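Local coordinates for protein mevalonate kinase, putative (PDB 2HFU) that probably transfers a phosphate from ATP to (R)-mevalonate, giving (R)-5-phosphomevalonate in an early step of isoprenoid biosynthesis, as a kinase of the GHMP family, at residues V22-E27 and L188-V193; I37-S42 and G165-Y170. All coordinates share one frame; numbering follows the deposited sequence.

Interaction 1 of 2, residues V22-E27 and L188-V193. With MEV ((R)-mevalonate), chain C.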
loop_
_atom_site.group_PDB
_atom_site.type_symbol
_atom_site.label_atom_id
_atom_site.label_comp_id
_atom_site.label_asym_id
_atom_site.label_seq_id
_atom_site.Cartn_x
_atom_site.Cartn_y
_atom_site.Cartn_z
ATOM N N VAL A 22 -3.127 1.746 -0.911
ATOM C CA VAL A 22 -4.344 0.944 -0.770
ATOM C C VAL A 22 -4.725 0.370 -2.136
ATOM O O VAL A 22 -4.587 1.038 -3.166
ATOM C CB VAL A 22 -5.550 1.716 -0.120
ATOM C CG1 VAL A 22 -5.140 2.403 1.181
ATOM C CG2 VAL A 22 -6.177 2.723 -1.082
ATOM N N ILE A 23 -5.170 -0.879 -2.155
ATOM C CA ILE A 23 -5.703 -1.438 -3.391
ATOM C C ILE A 23 -7.173 -1.057 -3.505
ATOM O O ILE A 23 -7.988 -1.420 -2.658
ATOM C CB ILE A 23 -5.480 -2.965 -3.480
ATOM C CG1 ILE A 23 -3.980 -3.268 -3.606
ATOM C CG2 ILE A 23 -6.233 -3.540 -4.680
ATOM C CD1 ILE A 23 -3.611 -4.745 -3.517
ATOM N N LEU A 24 -7.500 -0.297 -4.546
ATOM C CA LEU A 24 -8.871 0.146 -4.764
ATOM C C LEU A 24 -9.715 -0.922 -5.448
ATOM O O LEU A 24 -10.839 -1.190 -5.025
ATOM C CB LEU A 24 -8.911 1.453 -5.563
ATOM C CG LEU A 24 -8.373 2.717 -4.885
ATOM C CD1 LEU A 24 -8.648 3.919 -5.768
ATOM C CD2 LEU A 24 -8.991 2.922 -3.497
ATOM N N PHE A 25 -9.188 -1.485 -6.534
ATOM C CA PHE A 25 -9.802 -2.614 -7.231
ATOM C C PHE A 25 -8.801 -3.726 -7.548
ATOM O O PHE A 25 -7.665 -3.470 -7.902
ATOM C CB PHE A 25 -10.468 -2.175 -8.530
ATOM C CG PHE A 25 -11.585 -1.196 -8.349
ATOM C CD1 PHE A 25 -12.894 -1.601 -8.432
ATOM C CD2 PHE A 25 -11.326 0.137 -8.121
ATOM C CE1 PHE A 25 -13.903 -0.709 -8.276
ATOM C CE2 PHE A 25 -12.356 1.027 -7.967
ATOM C CZ PHE A 25 -13.633 0.602 -8.041
ATOM N N GLY A 26 -9.256 -4.964 -7.437
ATOM C CA GLY A 26 -8.659 -6.063 -8.163
ATOM C C GLY A 26 -7.712 -6.973 -7.399
ATOM O O GLY A 26 -7.081 -7.831 -7.982
ATOM N N GLU A 27 -7.635 -6.815 -6.088
ATOM C CA GLU A 27 -6.898 -7.780 -5.277
ATOM C C GLU A 27 -7.387 -9.194 -5.605
ATOM O O GLU A 27 -8.578 -9.403 -5.880
ATOM C CB GLU A 27 -7.022 -7.495 -3.777
ATOM C CG GLU A 27 -8.444 -7.409 -3.243
ATOM C CD GLU A 27 -8.980 -5.992 -3.273
ATOM O OE1 GLU A 27 -8.501 -5.162 -2.473
ATOM O OE2 GLU A 27 -9.871 -5.710 -4.096
ATOM N N LEU A 188 -9.422 12.046 -3.755
ATOM C CA LEU A 188 -10.083 10.876 -3.175
ATOM C C LEU A 188 -10.010 10.927 -1.651
ATOM O O LEU A 188 -8.934 10.772 -1.074
ATOM C CB LEU A 188 -9.429 9.585 -3.684
ATOM C CG LEU A 188 -10.092 8.667 -4.714
ATOM C CD1 LEU A 188 -10.789 9.422 -5.830
ATOM C CD2 LEU A 188 -9.062 7.699 -5.275
ATOM N N TYR A 189 -11.153 11.147 -1.005
ATOM C CA TYR A 189 -11.223 11.139 0.454
ATOM C C TYR A 189 -11.492 9.726 0.958
ATOM O O TYR A 189 -12.588 9.189 0.772
ATOM C CB TYR A 189 -12.298 12.106 0.957
ATOM C CG TYR A 189 -12.031 13.552 0.611
ATOM C CD1 TYR A 189 -12.642 14.148 -0.491
ATOM C CD2 TYR A 189 -11.168 14.327 1.386
ATOM C CE1 TYR A 189 -12.401 15.485 -0.814
ATOM C CE2 TYR A 189 -10.921 15.664 1.071
ATOM C CZ TYR A 189 -11.543 16.231 -0.030
ATOM O OH TYR A 189 -11.307 17.546 -0.351
ATOM N N LEU A 190 -10.483 9.129 1.588
ATOM C CA LEU A 190 -10.563 7.739 2.027
ATOM C C LEU A 190 -10.606 7.589 3.537
ATOM O O LEU A 190 -9.925 8.311 4.275
ATOM C CB LEU A 190 -9.385 6.916 1.481
ATOM C CG LEU A 190 -9.054 6.888 -0.014
ATOM C CD1 LEU A 190 -7.772 6.093 -0.245
ATOM C CD2 LEU A 190 -10.199 6.321 -0.845
ATOM N N VAL A 191 -11.424 6.643 3.985
ATOM C CA VAL A 191 -11.321 6.100 5.333
ATOM C C VAL A 191 -10.727 4.708 5.170
ATOM O O VAL A 191 -11.253 3.885 4.415
ATOM C CB VAL A 191 -12.691 6.006 6.051
ATOM C CG1 VAL A 191 -12.529 5.411 7.452
ATOM C CG2 VAL A 191 -13.353 7.363 6.139
ATOM N N VAL A 192 -9.612 4.463 5.853
ATOM C CA VAL A 192 -8.963 3.160 5.825
ATOM C C VAL A 192 -9.022 2.573 7.230
ATOM O O VAL A 192 -8.675 3.241 8.214
ATOM C CB VAL A 192 -7.504 3.246 5.303
ATOM C CG1 VAL A 192 -6.844 1.872 5.288
ATOM C CG2 VAL A 192 -7.465 3.854 3.906
ATOM N N VAL A 193 -9.481 1.330 7.320
ATOM C CA VAL A 193 -9.729 0.701 8.617
ATOM C C VAL A 193 -8.919 -0.585 8.802
ATOM O O VAL A 193 -8.998 -1.498 7.982
ATOM C CB VAL A 193 -11.238 0.409 8.820
ATOM C CG1 VAL A 193 -11.486 -0.245 10.166
ATOM C CG2 VAL A 193 -12.064 1.685 8.695
HETATM C C8 MEV C . -2.275 -8.645 -1.858
HETATM O O8 MEV C . -1.756 -7.389 -1.406
HETATM C C2 MEV C . -2.883 -8.478 -3.250
HETATM C C3 MEV C . -3.106 -9.790 -4.017
HETATM O O7 MEV C . -3.826 -9.485 -5.215
HETATM C C4 MEV C . -1.796 -10.500 -4.386
HETATM C C5 MEV C . -0.985 -9.822 -5.477
HETATM O O3 MEV C . 0.187 -10.212 -5.656
HETATM O O4 MEV C . -1.485 -8.906 -6.168
HETATM C C6 MEV C . -3.981 -10.740 -3.205
#

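Interaction 2 of 2, residues I37-S42 and G165-Y170. With MEV ((R)-mevalonate), chain C.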
loop_
_atom_site.group_PDB
_atom_site.type_symbol
_atom_site.label_atom_id
_atom_site.label_comp_id
_atom_site.label_asym_id
_atom_site.label_seq_id
_atom_site.Cartn_x
_atom_site.Cartn_y
_atom_site.Cartn_z
ATOM N N ILE A 37 -6.481 -1.628 -9.742
ATOM C CA ILE A 37 -6.235 -0.213 -9.490
ATOM C C ILE A 37 -5.657 -0.047 -8.088
ATOM O O ILE A 37 -6.297 -0.379 -7.084
ATOM C CB ILE A 37 -7.510 0.646 -9.694
ATOM C CG1 ILE A 37 -8.043 0.481 -11.125
ATOM C CG2 ILE A 37 -7.212 2.123 -9.387
ATOM C CD1 ILE A 37 -9.410 1.117 -11.373
ATOM N N VAL A 38 -4.428 0.451 -8.043
ATOM C CA VAL A 38 -3.704 0.635 -6.796
ATOM C C VAL A 38 -3.549 2.133 -6.554
ATOM O O VAL A 38 -3.241 2.891 -7.485
ATOM C CB VAL A 38 -2.322 -0.067 -6.856
ATOM C CG1 VAL A 38 -1.555 0.114 -5.563
ATOM C CG2 VAL A 38 -2.486 -1.554 -7.173
ATOM N N ALA A 39 -3.774 2.560 -5.314
ATOM C CA ALA A 39 -3.679 3.974 -4.971
ATOM C C ALA A 39 -2.538 4.256 -4.007
ATOM O O ALA A 39 -2.547 3.798 -2.864
ATOM C CB ALA A 39 -4.994 4.474 -4.398
ATOM N N GLY A 40 -1.547 5.002 -4.484
ATOM C CA GLY A 40 -0.534 5.578 -3.613
ATOM C C GLY A 40 -1.181 6.771 -2.944
ATOM O O GLY A 40 -1.670 7.675 -3.625
ATOM N N ILE A 41 -1.221 6.759 -1.615
ATOM C CA ILE A 41 -1.854 7.841 -0.860
ATOM C C ILE A 41 -0.851 8.947 -0.528
ATOM O O ILE A 41 0.362 8.734 -0.608
ATOM C CB ILE A 41 -2.550 7.296 0.420
ATOM C CG1 ILE A 41 -1.532 6.615 1.348
ATOM C CG2 ILE A 41 -3.702 6.354 0.043
ATOM C CD1 ILE A 41 -2.111 6.066 2.637
ATOM N N SER A 42 -1.365 10.119 -0.163
ATOM C CA SER A 42 -0.530 11.274 0.188
ATOM C C SER A 42 0.318 10.998 1.410
ATOM O O SER A 42 1.458 11.454 1.502
ATOM C CB SER A 42 -1.394 12.507 0.467
ATOM O OG SER A 42 -1.894 13.055 -0.732
ATOM N N GLY A 165 3.351 7.237 -6.346
ATOM C CA GLY A 165 2.148 7.840 -5.778
ATOM C C GLY A 165 1.003 7.858 -6.774
ATOM O O GLY A 165 1.145 7.383 -7.900
ATOM N N GLY A 166 -0.136 8.397 -6.347
ATOM C CA GLY A 166 -1.310 8.545 -7.210
ATOM C C GLY A 166 -1.971 7.232 -7.590
ATOM O O GLY A 166 -1.714 6.188 -6.980
ATOM N N LEU A 167 -2.833 7.287 -8.600
ATOM C CA LEU A 167 -3.540 6.100 -9.064
ATOM C C LEU A 167 -2.717 5.344 -10.098
ATOM O O LEU A 167 -2.097 5.946 -10.978
ATOM C CB LEU A 167 -4.919 6.472 -9.613
ATOM C CG LEU A 167 -5.893 7.090 -8.604
ATOM C CD1 LEU A 167 -7.186 7.490 -9.285
ATOM C CD2 LEU A 167 -6.171 6.144 -7.441
ATOM N N ILE A 168 -2.707 4.021 -9.976
ATOM C CA ILE A 168 -1.826 3.173 -10.776
ATOM C C ILE A 168 -2.560 1.925 -11.262
ATOM O O ILE A 168 -3.149 1.190 -10.464
ATOM C CB ILE A 168 -0.558 2.784 -9.960
ATOM C CG1 ILE A 168 0.326 4.013 -9.711
ATOM C CG2 ILE A 168 0.240 1.681 -10.664
ATOM C CD1 ILE A 168 1.399 3.813 -8.668
ATOM N N LEU A 169 -2.521 1.698 -12.574
ATOM C CA LEU A 169 -3.045 0.469 -13.156
ATOM C C LEU A 169 -1.992 -0.627 -13.069
ATOM O O LEU A 169 -0.871 -0.470 -13.558
ATOM C CB LEU A 169 -3.479 0.685 -14.607
ATOM C CG LEU A 169 -4.367 -0.396 -15.232
ATOM C CD1 LEU A 169 -5.805 -0.281 -14.729
ATOM C CD2 LEU A 169 -4.324 -0.299 -16.742
ATOM N N TYR A 170 -2.373 -1.734 -12.440
ATOM C CA TYR A 170 -1.473 -2.842 -12.153
ATOM C C TYR A 170 -2.033 -4.128 -12.758
ATOM O O TYR A 170 -3.154 -4.538 -12.441
ATOM C CB TYR A 170 -1.260 -2.937 -10.631
ATOM C CG TYR A 170 -0.942 -4.302 -10.030
ATOM C CD1 TYR A 170 -1.616 -4.742 -8.887
ATOM C CD2 TYR A 170 0.049 -5.130 -10.567
ATOM C CE1 TYR A 170 -1.329 -5.976 -8.305
ATOM C CE2 TYR A 170 0.341 -6.372 -9.994
ATOM C CZ TYR A 170 -0.355 -6.786 -8.863
ATOM O OH TYR A 170 -0.077 -8.008 -8.291
HETATM C C8 MEV C . -2.275 -8.645 -1.858
HETATM O O8 MEV C . -1.756 -7.389 -1.406
HETATM C C2 MEV C . -2.883 -8.478 -3.250
HETATM C C3 MEV C . -3.106 -9.790 -4.017
HETATM O O7 MEV C . -3.826 -9.485 -5.215
HETATM C C4 MEV C . -1.796 -10.500 -4.386
HETATM C C5 MEV C . -0.985 -9.822 -5.477
HETATM O O3 MEV C . 0.187 -10.212 -5.656
HETATM O O4 MEV C . -1.485 -8.906 -6.168
HETATM C C6 MEV C . -3.981 -10.740 -3.205
#

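Interaction 1 of 2, residues V22-E27 and L188-V193
Strands 22-25 and 188-193 belong to different sheets and pass 10.3 Å apart at their axes, with an angle of 115° between their directions, so Val22 and Leu24 meet Leu188, Leu190 and Val192 through side chains alone. The two methyls of Val22 divide the work. Val22 CG2 meets CD1 of Leu190 tip to tip at 3.8 Å, while Val22 CG1 lies 3.9 Å from CG2 of Val192, where the two side chains cross obliquely. At chi1 -51°, CG1 is anti to the carbonyl carbon and CG2 sits between N and C, which splits them between Val192 and Leu190. Leu24 also uses both branches. Leu24 CD1 touches CD2 of Leu188 at 3.8 Å, again end to end, and its CD2 reaches loosely toward CD2 of Leu190.

This is sheet-on-sheet packing in the GHMP kinase fold. Strand 188-194 lies within the antiparallel sheet that also holds strands 280-284, 291-296 and 318-324. Strand 17-25 is paired with strand 36-52, and Leu24 and Phe25 both face Ile37 there in a classic beta bulge. On the substrate side, CD1 of Ile23 packs 3.8 Å from C2 of mevalonate, and CA of Glu27 lies 3.5 Å from its O7. Glu27 is held from strand 280-284 and the residue just after it: OE2 forms a salt bridge with Lys282, and OE1 accepts a hydrogen bond from N of Gly285.

Interaction 2 of 2, residues I37-S42 and G165-Y170
Two neighbouring antiparallel strands of the mixed sheet make this contact, and Tyr170 on one of them reaches the mevalonate site. Val38 and Ile168 form the hydrogen-bonded pair at its middle. Val38 N donates to O of Ile168 over 2.8 Å, almost straight at 179° and in the carbonyl plane. The return bond, from Ile168 N to O of Val38, is equally short but bent to 138°. Further along, Gly40 N donates to O of Gly166, with the donor tilted out of the carbonyl plane. The bond back from Gly166 N to Gly40 O is weak. At this end the backbones come close: CA of Gly40 and CA of Gly165 are 4.1 Å apart, and Gly165 and Gly166 both have positive phi.

On one face, CB of Ala39 packs against CD2 of Leu167 at 3.7 Å. Ile37 and Leu169 make a looser pair there, with CG1 of Ile37 4.3 Å from CD1 of Leu169. On the other face, CG2 of Val38 lies 3.7 Å from CD1 of Tyr170, approaching the ring obliquely. With CG roughly anti to the backbone N (chi1 152°), the Tyr170 ring passes Val38 and carries its OH to the ligand. Tyr170 OH donates a hydrogen bond of 2.7 Å to O4, one oxygen of the mevalonate carboxylate; this atom lies at the ring edge, in the ring plane.

The face of Ala39 and Leu167 is backed by Leu24 of strand 17-25 and Val324 of strand 318-324. The ring of Tyr170 meets that of Phe179, with the planes nearly parallel. Strand 17-25 pairs with strand 36-52, strand 176-182 pairs with strand 166-173, and helix 157-164 leads into Gly165.

Interactions 1 and 2 have centres about 9 Å apart. Strand 17-25 of interaction 1 pairs with strand 36-52 of interaction 2 in the mixed sheet, while 188-193 lies in the other sheet. Val22 O lies 2.8 Å from Ala39 N, and Leu24 N lies 2.8 Å from Ile37 O; both are probable hydrogen bonds. Leu24 joins the two apolar clusters. Leu24 CD1 is 3.7 Å from CD2 of Leu167, and Leu24 CG is 3.8 Å from CB of Ala39. Both contacts also reach mevalonate, the first near its middle carbons and the second at its carboxylate end. The N of His28, just after residues 22-27, is also hydrogen-bonded to the ligand.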